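Local coordinates for protein-tyrosine-phosphatase (Shewanella sp., PDB 2Z72) that probably hydrolyses phosphate esters of tyrosine at a two-zinc centre, as a cold-active protein tyrosine phosphatase built on the calcineurin-like phosphoesterase fold, at residues A[256-270]-A[286-300]. Sequence-based numbering, arbitrary orientation. Where two conformers were deposited one is given.
Sequences WYRGYFSETFTEAEL and HTSQERVLGLFHNKV. With ZN (zinc ion), chain C.
Arg258 lies flat on His286, a ligand of one zinc ion in the metal centre of this calcineurin-like phosphoesterase. The guanidinium and imidazole planes are 14° apart, their centres separated by 3.5 Å. Arg258 NH2 also reaches His286 O at 2.6 Å, standing well above the carbonyl plane, and donates a straighter bond to Thr287 OG1. These two bonds fix the rotation of the guanidinium over the ring. His286 ND1 binds the zinc 2.1 Å away, alongside Asp114, Asn149 and His207, while the edge of the His286 ring points, offset, at the face of Trp256.

Further along, the packing is tight and apolar. Thr287 CB sits over the face of the Phe261 ring, and Leu270, on helix 267-277, drives CD2 against CB of Phe296 and CG2 of Val300. Phe265 turns its ring edge toward the face of Phe296, with planes at 74°. Phe296 opens a type I' turn between strands 293-295 and 300-302, and CG anti to its carbonyl carbon (chi1 -55°) brings its ring to the edge of Phe265.

The far end is polar and faces solvent, with exposed His297 at its margin. Glu267, extended beyond CG, spans the turn: OE1 takes Lys299 NZ at 2.7 Å, and Lys299 has a second salt-bridge partner in Asp271. An alanine in place of Glu267 would probably deprive Lys299 of one of its two carboxylate mates and let the His297 imidazole turn. That imidazole meets the carboxylate nearly in its own plane, ND1 donating to the syn lone pair of Glu267 OE2 at 2.6 Å.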
loop_
_atom_site.group_PDB
_atom_site.type_symbol
_atom_site.label_atom_id
_atom_site.label_comp_id
_atom_site.label_asym_id
_atom_site.label_seq_id
_atom_site.Cartn_x
_atom_site.Cartn_y
_atom_site.Cartn_z
ATOM N N TRP A 256 0.196 12.003 5.555
ATOM C CA TRP A 256 0.578 12.164 6.965
ATOM C C TRP A 256 -0.538 12.651 7.848
ATOM O O TRP A 256 -0.450 12.523 9.068
ATOM C CB TRP A 256 1.750 13.129 7.090
ATOM C CG TRP A 256 3.070 12.623 6.673
ATOM C CD1 TRP A 256 3.618 12.635 5.410
ATOM C CD2 TRP A 256 4.041 12.008 7.499
ATOM N NE1 TRP A 256 4.860 12.097 5.406
ATOM C CE2 TRP A 256 5.163 11.688 6.688
ATOM C CE3 TRP A 256 4.138 11.703 8.847
ATOM C CZ2 TRP A 256 6.312 11.081 7.184
ATOM C CZ3 TRP A 256 5.260 11.101 9.337
ATOM C CH2 TRP A 256 6.349 10.784 8.515
ATOM N N TYR A 257 -1.588 13.278 7.302
ATOM C CA TYR A 257 -2.581 13.938 8.122
ATOM C C TYR A 257 -3.272 12.988 9.061
ATOM O O TYR A 257 -3.746 11.944 8.633
ATOM C CB TYR A 257 -3.622 14.540 7.190
ATOM C CG TYR A 257 -4.711 15.358 7.868
ATOM C CD1 TYR A 257 -4.398 16.473 8.667
ATOM C CD2 TYR A 257 -6.049 15.030 7.661
ATOM C CE1 TYR A 257 -5.419 17.221 9.247
ATOM C CE2 TYR A 257 -7.039 15.798 8.257
ATOM C CZ TYR A 257 -6.727 16.869 9.054
ATOM O OH TYR A 257 -7.751 17.606 9.604
ATOM N N ARG A 258 -3.335 13.389 10.332
ATOM C CA ARG A 258 -3.984 12.605 11.343
ATOM C C ARG A 258 -5.182 13.294 11.990
ATOM O O ARG A 258 -5.660 12.884 13.038
ATOM C CB ARG A 258 -3.039 12.168 12.497
ATOM C CG ARG A 258 -1.976 11.255 11.962
ATOM C CD ARG A 258 -1.302 10.594 13.135
ATOM N NE ARG A 258 -0.053 10.012 12.807
ATOM C CZ ARG A 258 0.387 8.852 12.521
ATOM N NH1 ARG A 258 1.628 8.389 12.248
ATOM N NH2 ARG A 258 -0.532 7.884 12.482
ATOM N N GLY A 259 -5.666 14.348 11.346
ATOM C CA GLY A 259 -6.712 15.176 11.915
ATOM C C GLY A 259 -7.970 14.387 12.198
ATOM O O GLY A 259 -8.732 14.741 13.126
ATOM N N TYR A 260 -8.318 13.353 11.407
ATOM C CA TYR A 260 -9.582 12.621 11.650
ATOM C C TYR A 260 -9.567 11.922 13.020
ATOM O O TYR A 260 -10.625 11.596 13.536
ATOM C CB TYR A 260 -9.886 11.594 10.566
ATOM C CG TYR A 260 -9.993 12.156 9.181
ATOM C CD1 TYR A 260 -10.284 13.511 8.957
ATOM C CD2 TYR A 260 -9.835 11.363 8.078
ATOM C CE1 TYR A 260 -10.387 14.005 7.654
ATOM C CE2 TYR A 260 -9.950 11.855 6.794
ATOM C CZ TYR A 260 -10.215 13.173 6.570
ATOM O OH TYR A 260 -10.299 13.629 5.280
ATOM N N PHE A 261 -8.382 11.737 13.590
ATOM C CA PHE A 261 -8.180 11.071 14.868
ATOM C C PHE A 261 -7.937 12.002 16.015
ATOM O O PHE A 261 -7.683 11.571 17.149
ATOM C CB PHE A 261 -7.027 10.055 14.719
ATOM C CG PHE A 261 -7.334 9.025 13.670
ATOM C CD1 PHE A 261 -6.884 9.208 12.361
ATOM C CD2 PHE A 261 -8.079 7.919 13.976
ATOM C CE1 PHE A 261 -7.240 8.276 11.414
ATOM C CE2 PHE A 261 -8.377 6.997 13.032
ATOM C CZ PHE A 261 -7.964 7.169 11.727
ATOM N N SER A 262 -8.000 13.284 15.761
ATOM C CA SER A 262 -7.878 14.337 16.730
ATOM C C SER A 262 -9.175 14.471 17.516
ATOM O O SER A 262 -10.267 14.442 16.970
ATOM C CB SER A 262 -7.486 15.671 16.085
ATOM O OG SER A 262 -7.496 16.721 17.040
ATOM N N GLU A 263 -9.059 14.599 18.838
ATOM C CA GLU A 263 -10.234 14.740 19.646
ATOM C C GLU A 263 -10.978 16.062 19.388
ATOM O O GLU A 263 -12.124 16.187 19.812
ATOM C CB GLU A 263 -9.921 14.751 21.166
ATOM C CG GLU A 263 -10.344 13.508 21.883
ATOM C CD GLU A 263 -10.365 13.492 23.400
ATOM O OE1 GLU A 263 -11.457 13.168 23.917
ATOM O OE2 GLU A 263 -9.307 13.746 23.967
ATOM N N THR A 264 -10.422 17.041 18.725
ATOM C CA THR A 264 -11.135 18.265 18.399
ATOM C C THR A 264 -11.731 18.354 17.019
ATOM O O THR A 264 -12.467 19.287 16.707
ATOM C CB THR A 264 -10.175 19.477 18.501
ATOM O OG1 THR A 264 -8.973 19.272 17.789
ATOM C CG2 THR A 264 -9.819 19.578 19.976
ATOM N N PHE A 265 -11.346 17.430 16.139
ATOM C CA PHE A 265 -11.935 17.388 14.817
ATOM C C PHE A 265 -13.395 17.090 14.941
ATOM O O PHE A 265 -13.875 16.227 15.688
ATOM C CB PHE A 265 -11.238 16.271 14.024
ATOM C CG PHE A 265 -11.564 16.352 12.543
ATOM C CD1 PHE A 265 -12.382 15.408 11.982
ATOM C CD2 PHE A 265 -11.066 17.366 11.730
ATOM C CE1 PHE A 265 -12.720 15.389 10.628
ATOM C CE2 PHE A 265 -11.403 17.370 10.398
ATOM C CZ PHE A 265 -12.254 16.440 9.880
ATOM N N THR A 266 -14.146 17.886 14.163
ATOM C CA THR A 266 -15.583 17.794 14.317
ATOM C C THR A 266 -16.216 17.166 13.088
ATOM O O THR A 266 -15.699 17.263 11.977
ATOM C CB THR A 266 -16.221 19.179 14.476
ATOM O OG1 THR A 266 -15.742 20.066 13.442
ATOM C CG2 THR A 266 -15.733 19.834 15.746
ATOM N N GLU A 267 -17.343 16.489 13.343
ATOM C CA GLU A 267 -18.105 15.901 12.265
ATOM C C GLU A 267 -18.573 16.937 11.279
ATOM O O GLU A 267 -18.619 16.673 10.075
ATOM C CB GLU A 267 -19.277 15.154 12.856
ATOM C CG GLU A 267 -19.941 14.225 11.904
ATOM C CD GLU A 267 -20.752 13.077 12.470
ATOM O OE1 GLU A 267 -21.708 12.678 11.776
ATOM O OE2 GLU A 267 -20.413 12.548 13.558
ATOM N N ALA A 268 -18.937 18.105 11.720
ATOM C CA ALA A 268 -19.299 19.199 10.779
ATOM C C ALA A 268 -18.226 19.495 9.741
ATOM O O ALA A 268 -18.393 19.671 8.557
ATOM C CB ALA A 268 -19.646 20.448 11.563
ATOM N N GLU A 269 -16.993 19.511 10.148
ATOM C CA GLU A 269 -15.796 19.782 9.369
ATOM C C GLU A 269 -15.628 18.593 8.417
ATOM O O GLU A 269 -15.416 18.795 7.216
ATOM C CB GLU A 269 -14.503 19.934 10.181
ATOM C CG GLU A 269 -13.314 20.496 9.452
ATOM C CD GLU A 269 -11.899 20.804 9.742
ATOM O OE1 GLU A 269 -11.587 20.895 10.955
ATOM O OE2 GLU A 269 -11.111 20.954 8.724
ATOM N N LEU A 270 -15.820 17.387 8.956
ATOM C CA LEU A 270 -15.784 16.220 8.059
ATOM C C LEU A 270 -16.825 16.305 6.948
ATOM O O LEU A 270 -16.509 15.988 5.787
ATOM C CB LEU A 270 -15.964 14.957 8.906
ATOM C CG LEU A 270 -15.874 13.647 8.183
ATOM C CD1 LEU A 270 -14.489 13.444 7.545
ATOM C CD2 LEU A 270 -16.131 12.540 9.178
ATOM N N HIS A 286 -2.750 4.693 8.413
ATOM C CA HIS A 286 -1.730 5.526 8.990
ATOM C C HIS A 286 -1.741 5.645 10.500
ATOM O O HIS A 286 -0.666 5.627 11.102
ATOM C CB HIS A 286 -1.741 6.936 8.356
ATOM C CG HIS A 286 -0.659 7.872 8.751
ATOM N ND1 HIS A 286 0.681 7.686 8.605
ATOM C CD2 HIS A 286 -0.774 9.129 9.276
ATOM C CE1 HIS A 286 1.283 8.761 9.056
ATOM N NE2 HIS A 286 0.444 9.688 9.477
ATOM N N THR A 287 -2.881 5.870 11.091
ATOM C CA THR A 287 -3.090 6.030 12.515
ATOM C C THR A 287 -3.675 4.732 13.075
ATOM O O THR A 287 -4.836 4.418 12.844
ATOM C CB THR A 287 -3.973 7.258 12.801
ATOM O OG1 THR A 287 -3.451 8.404 12.143
ATOM C CG2 THR A 287 -3.978 7.525 14.322
ATOM N N SER A 288 -2.803 3.985 13.804
ATOM C CA SER A 288 -3.111 2.599 14.092
ATOM C C SER A 288 -4.207 2.468 15.156
ATOM O O SER A 288 -4.148 3.106 16.203
ATOM C CB SER A 288 -1.877 1.861 14.567
ATOM O OG SER A 288 -0.800 2.076 13.647
ATOM N N GLN A 289 -5.126 1.591 14.870
ATOM C CA GLN A 289 -6.244 1.226 15.752
ATOM C C GLN A 289 -6.196 -0.242 16.166
ATOM O O GLN A 289 -5.475 -1.051 15.572
ATOM C CB GLN A 289 -7.578 1.475 15.020
ATOM C CG GLN A 289 -7.711 2.868 14.477
ATOM C CD GLN A 289 -7.520 3.953 15.496
ATOM O OE1 GLN A 289 -6.776 4.946 15.286
ATOM N NE2 GLN A 289 -8.189 3.776 16.582
ATOM N N GLU A 290 -6.953 -0.605 17.180
ATOM C CA GLU A 290 -6.971 -1.986 17.662
ATOM C C GLU A 290 -7.750 -2.907 16.747
ATOM O O GLU A 290 -7.671 -4.124 16.885
ATOM C CB GLU A 290 -7.581 -2.028 19.073
ATOM C CG GLU A 290 -6.760 -1.233 20.079
ATOM C CD GLU A 290 -7.318 -1.296 21.493
ATOM O OE1 GLU A 290 -6.907 -0.496 22.364
ATOM O OE2 GLU A 290 -8.165 -2.148 21.817
ATOM N N ARG A 291 -8.549 -2.310 15.832
ATOM C CA ARG A 291 -9.460 -3.046 14.969
ATOM C C ARG A 291 -9.872 -2.120 13.856
ATOM O O ARG A 291 -9.651 -0.907 13.952
ATOM C CB ARG A 291 -10.733 -3.570 15.688
ATOM C CG ARG A 291 -11.521 -2.503 16.413
ATOM C CD ARG A 291 -12.807 -3.046 17.036
ATOM N NE ARG A 291 -13.644 -1.886 17.374
ATOM C CZ ARG A 291 -13.475 -1.149 18.463
ATOM N NH1 ARG A 291 -12.519 -1.453 19.370
ATOM N NH2 ARG A 291 -14.284 -0.122 18.601
ATOM N N VAL A 292 -10.454 -2.650 12.790
ATOM C CA VAL A 292 -11.145 -1.789 11.798
ATOM C C VAL A 292 -12.355 -1.164 12.523
ATOM O O VAL A 292 -13.083 -1.846 13.214
ATOM C CB VAL A 292 -11.550 -2.600 10.593
ATOM C CG1 VAL A 292 -12.673 -1.924 9.780
ATOM C CG2 VAL A 292 -10.365 -2.889 9.692
ATOM N N LEU A 293 -12.491 0.146 12.409
ATOM C CA LEU A 293 -13.582 0.785 13.146
ATOM C C LEU A 293 -13.974 2.039 12.383
ATOM O O LEU A 293 -13.193 2.678 11.666
ATOM C CB LEU A 293 -13.164 1.095 14.543
ATOM C CG LEU A 293 -11.905 1.939 14.739
ATOM C CD1 LEU A 293 -12.112 3.432 14.605
ATOM C CD2 LEU A 293 -11.421 1.589 16.143
ATOM N N GLY A 294 -15.200 2.419 12.698
ATOM C CA GLY A 294 -15.723 3.675 12.194
ATOM C C GLY A 294 -15.730 4.795 13.205
ATOM O O GLY A 294 -15.864 4.535 14.422
ATOM N N LEU A 295 -15.562 6.008 12.671
ATOM C CA LEU A 295 -15.679 7.259 13.440
ATOM C C LEU A 295 -16.697 8.157 12.755
ATOM O O LEU A 295 -16.978 8.069 11.546
ATOM C CB LEU A 295 -14.309 7.952 13.490
ATOM C CG LEU A 295 -13.221 7.192 14.273
ATOM C CD1 LEU A 295 -11.976 8.014 14.161
ATOM C CD2 LEU A 295 -13.615 7.058 15.718
ATOM N N PHE A 296 -17.280 9.046 13.542
ATOM C CA PHE A 296 -18.196 10.076 13.005
ATOM C C PHE A 296 -19.348 9.437 12.252
ATOM O O PHE A 296 -19.594 9.687 11.094
ATOM C CB PHE A 296 -17.469 11.082 12.140
ATOM C CG PHE A 296 -16.306 11.729 12.849
ATOM C CD1 PHE A 296 -15.011 11.415 12.509
ATOM C CD2 PHE A 296 -16.526 12.620 13.866
ATOM C CE1 PHE A 296 -13.956 12.018 13.157
ATOM C CE2 PHE A 296 -15.484 13.239 14.550
ATOM C CZ PHE A 296 -14.173 12.903 14.207
ATOM N N HIS A 297 -20.112 8.571 12.955
ATOM C CA HIS A 297 -21.250 7.910 12.343
ATOM C C HIS A 297 -20.797 7.184 11.077
ATOM O O HIS A 297 -21.469 7.200 10.034
ATOM C CB HIS A 297 -22.367 8.943 12.158
ATOM C CG HIS A 297 -22.869 9.600 13.419
ATOM N ND1 HIS A 297 -22.353 10.782 13.870
ATOM C CD2 HIS A 297 -23.750 9.186 14.326
ATOM C CE1 HIS A 297 -22.949 11.125 15.017
ATOM N NE2 HIS A 297 -23.802 10.170 15.314
ATOM N N ASN A 298 -19.652 6.516 11.159
ATOM C CA ASN A 298 -19.014 5.731 10.117
ATOM C C ASN A 298 -18.759 6.489 8.807
ATOM O O ASN A 298 -18.574 5.876 7.758
ATOM C CB ASN A 298 -19.889 4.549 9.818
ATOM C CG ASN A 298 -19.909 3.491 10.883
ATOM O OD1 ASN A 298 -18.886 3.183 11.441
ATOM N ND2 ASN A 298 -21.083 2.945 11.163
ATOM N N LYS A 299 -18.598 7.784 8.919
ATOM C CA LYS A 299 -18.130 8.616 7.809
ATOM C C LYS A 299 -16.628 8.471 7.545
ATOM O O LYS A 299 -16.208 8.683 6.412
ATOM C CB LYS A 299 -18.457 10.094 8.119
ATOM C CG LYS A 299 -19.962 10.314 8.134
ATOM C CD LYS A 299 -20.315 11.723 8.545
ATOM C CE LYS A 299 -21.798 11.875 8.745
ATOM N NZ LYS A 299 -22.168 13.246 9.225
ATOM N N VAL A 300 -15.865 8.117 8.576
ATOM C CA VAL A 300 -14.460 7.743 8.429
ATOM C C VAL A 300 -14.357 6.288 8.873
ATOM O O VAL A 300 -14.846 5.928 9.947
ATOM C CB VAL A 300 -13.506 8.618 9.266
ATOM C CG1 VAL A 300 -12.100 8.007 9.311
ATOM C CG2 VAL A 300 -13.383 10.041 8.740
HETATM ZN ZN ZN C . 1.615 5.960 7.770
HETATM O O HOH W 1 1.275 11.606 11.438
HETATM O O HOH W 2 1.791 4.927 9.429
#